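Local coordinates for CAMK/CAMK2 protein kinase (Salpingoeca rosetta, PDB 5IG1) that probably phosphorylates serine and threonine residues of proteins with ATP, as the kinase domain of a calcium/calmodulin-dependent protein kinase II, at residues V213-F218 and S239-S244. Residues are numbered along the deposited sequence; the frame is centred on the assembly and turned at random.
Sequences VGYPPF and SPEWDS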
loop_
_atom_site.group_PDB
_atom_site.type_symbol
_atom_site.label_atom_id
_atom_site.label_comp_id
_atom_site.label_asym_id
_atom_site.label_seq_id
_atom_site.Cartn_x
_atom_site.Cartn_y
_atom_site.Cartn_z
ATOM N N VAL A 213 -6.022 -13.272 -9.599
ATOM C CA VAL A 213 -7.207 -13.449 -10.437
ATOM C C VAL A 213 -7.799 -12.149 -10.943
ATOM O O VAL A 213 -8.634 -12.193 -11.867
ATOM C CB VAL A 213 -8.305 -14.275 -9.714
ATOM C CG1 VAL A 213 -7.877 -15.742 -9.542
ATOM C CG2 VAL A 213 -8.674 -13.641 -8.368
ATOM N N GLY A 214 -7.474 -10.982 -10.387
ATOM C CA GLY A 214 -7.950 -9.743 -10.949
ATOM C C GLY A 214 -9.217 -9.192 -10.345
ATOM O O GLY A 214 -9.697 -8.160 -10.818
ATOM N N TYR A 215 -9.773 -9.836 -9.322
ATOM C CA TYR A 215 -10.969 -9.353 -8.648
ATOM C C TYR A 215 -10.803 -9.598 -7.156
ATOM O O TYR A 215 -10.058 -10.501 -6.761
ATOM C CB TYR A 215 -12.241 -10.046 -9.158
ATOM C CG TYR A 215 -12.227 -11.550 -9.044
ATOM C CD1 TYR A 215 -12.675 -12.180 -7.893
ATOM C CD2 TYR A 215 -11.804 -12.342 -10.099
ATOM C CE1 TYR A 215 -12.681 -13.554 -7.786
ATOM C CE2 TYR A 215 -11.808 -13.722 -9.999
ATOM C CZ TYR A 215 -12.247 -14.319 -8.841
ATOM O OH TYR A 215 -12.252 -15.687 -8.742
ATOM N N PRO A 216 -11.449 -8.796 -6.311
ATOM C CA PRO A 216 -11.235 -8.912 -4.866
ATOM C C PRO A 216 -12.032 -10.069 -4.293
ATOM O O PRO A 216 -13.057 -10.470 -4.865
ATOM C CB PRO A 216 -11.743 -7.567 -4.332
ATOM C CG PRO A 216 -12.797 -7.171 -5.316
ATOM C CD PRO A 216 -12.350 -7.679 -6.650
ATOM N N PRO A 217 -11.595 -10.638 -3.166
ATOM C CA PRO A 217 -12.390 -11.706 -2.544
ATOM C C PRO A 217 -13.644 -11.193 -1.869
ATOM O O PRO A 217 -14.647 -11.914 -1.823
ATOM C CB PRO A 217 -11.417 -12.323 -1.532
ATOM C CG PRO A 217 -10.521 -11.193 -1.159
ATOM C CD PRO A 217 -10.362 -10.354 -2.411
ATOM N N PHE A 218 -13.620 -9.975 -1.345
ATOM C CA PHE A 218 -14.781 -9.362 -0.709
ATOM C C PHE A 218 -15.185 -8.175 -1.574
ATOM O O PHE A 218 -14.516 -7.137 -1.577
ATOM C CB PHE A 218 -14.467 -8.941 0.724
ATOM C CG PHE A 218 -13.650 -9.943 1.487
ATOM C CD1 PHE A 218 -14.220 -11.112 1.957
ATOM C CD2 PHE A 218 -12.312 -9.711 1.738
ATOM C CE1 PHE A 218 -13.466 -12.036 2.657
ATOM C CE2 PHE A 218 -11.553 -10.626 2.442
ATOM C CZ PHE A 218 -12.131 -11.788 2.904
ATOM N N SER A 239 -14.048 -21.538 -9.690
ATOM C CA SER A 239 -13.609 -22.079 -10.972
ATOM C C SER A 239 -14.115 -21.166 -12.089
ATOM O O SER A 239 -15.141 -20.509 -11.928
ATOM C CB SER A 239 -14.123 -23.507 -11.164
ATOM O OG SER A 239 -13.618 -24.373 -10.163
ATOM N N PRO A 240 -13.407 -21.118 -13.229
ATOM C CA PRO A 240 -12.180 -21.839 -13.570
ATOM C C PRO A 240 -10.896 -21.076 -13.252
ATOM O O PRO A 240 -9.817 -21.650 -13.396
ATOM C CB PRO A 240 -12.313 -22.014 -15.078
ATOM C CG PRO A 240 -12.953 -20.740 -15.503
ATOM C CD PRO A 240 -13.911 -20.358 -14.388
ATOM N N GLU A 241 -11.014 -19.807 -12.849
ATOM C CA GLU A 241 -9.828 -18.974 -12.672
ATOM C C GLU A 241 -8.846 -19.610 -11.700
ATOM O O GLU A 241 -7.637 -19.658 -11.962
ATOM C CB GLU A 241 -10.228 -17.579 -12.184
ATOM C CG GLU A 241 -11.419 -16.970 -12.916
ATOM C CD GLU A 241 -12.688 -17.001 -12.085
ATOM O OE1 GLU A 241 -12.579 -17.109 -10.845
ATOM O OE2 GLU A 241 -13.790 -16.919 -12.669
ATOM N N TRP A 242 -9.347 -20.119 -10.579
ATOM C CA TRP A 242 -8.498 -20.637 -9.518
ATOM C C TRP A 242 -8.044 -22.069 -9.745
ATOM O O TRP A 242 -7.173 -22.546 -9.010
ATOM C CB TRP A 242 -9.227 -20.545 -8.183
ATOM C CG TRP A 242 -9.292 -19.161 -7.679
ATOM C CD1 TRP A 242 -10.325 -18.283 -7.818
ATOM C CD2 TRP A 242 -8.268 -18.472 -6.964
ATOM N NE1 TRP A 242 -10.010 -17.087 -7.217
ATOM C CE2 TRP A 242 -8.753 -17.180 -6.682
ATOM C CE3 TRP A 242 -6.994 -18.828 -6.518
ATOM C CZ2 TRP A 242 -8.004 -16.242 -5.987
ATOM C CZ3 TRP A 242 -6.256 -17.899 -5.827
ATOM C CH2 TRP A 242 -6.760 -16.621 -5.567
ATOM N N ASP A 243 -8.607 -22.767 -10.734
ATOM C CA ASP A 243 -8.177 -24.134 -10.997
ATOM C C ASP A 243 -6.744 -24.187 -11.501
ATOM O O ASP A 243 -6.058 -25.194 -11.296
ATOM C CB ASP A 243 -9.120 -24.787 -11.997
ATOM C CG ASP A 243 -10.548 -24.789 -11.516
ATOM O OD1 ASP A 243 -10.752 -24.694 -10.288
ATOM O OD2 ASP A 243 -11.462 -24.894 -12.357
ATOM N N SER A 244 -6.270 -23.119 -12.142
ATOM C CA SER A 244 -4.899 -23.048 -12.625
ATOM C C SER A 244 -3.983 -22.302 -11.666
ATOM O O SER A 244 -2.903 -21.860 -12.071
ATOM C CB SER A 244 -4.857 -22.402 -14.012
ATOM O OG SER A 244 -5.498 -21.140 -14.005
#
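The phenol oxygen of Tyr215 is gripped by two groups of the 239-244 segment. As a donor it makes a hydrogen bond to the Glu241 carboxylate, Tyr215 OH and Glu241 OE1 2.6 Å apart; as an acceptor it takes a weak, bent bond from the indole of Trp242, whose NE1 lies 3.1 Å from Tyr215 OH with an N-H...O angle of 126°. A tyrosine suits this place because its hydroxyl can serve both roles at once. The carboxylate stands almost perpendicular to the phenol ring, the planes 85° apart, and OE1 sits at the ring's edge yet is met from above its own carboxylate plane. The bend of the Glu241 chain at chi2 (105°) turns CD toward the tyrosine.

Next to these bonds, Val213 packs against the indole. Val213 CG1 lies over one face of the Trp242 indole, 3.5 Å from the centroid of its five-membered ring in a CH-pi contact, while Val213 CG2 comes 3.6 Å from Trp242 CZ2 and also lies over a face of the Tyr215 ring. The branched valine thus lets CG1 cover the indole while CG2 touches both aromatic rings. An alanine in place of Trp242 would probably leave Val213 CG1 without its aromatic cover and Tyr215 OH without its N-H donor. The indole also meets the rings of Tyr209 and Phe237 and touches Ile253 of helix 247-256.

Gly214, just past the end of helix 198-213, has positive phi, where a CB would be jammed against the carbonyl O of Val213; glycine suits the place. The arrangement belongs to the helical C-lobe of the protein kinase fold, where it ties the end of helix 198-213 to the loop leading into helix 247-256.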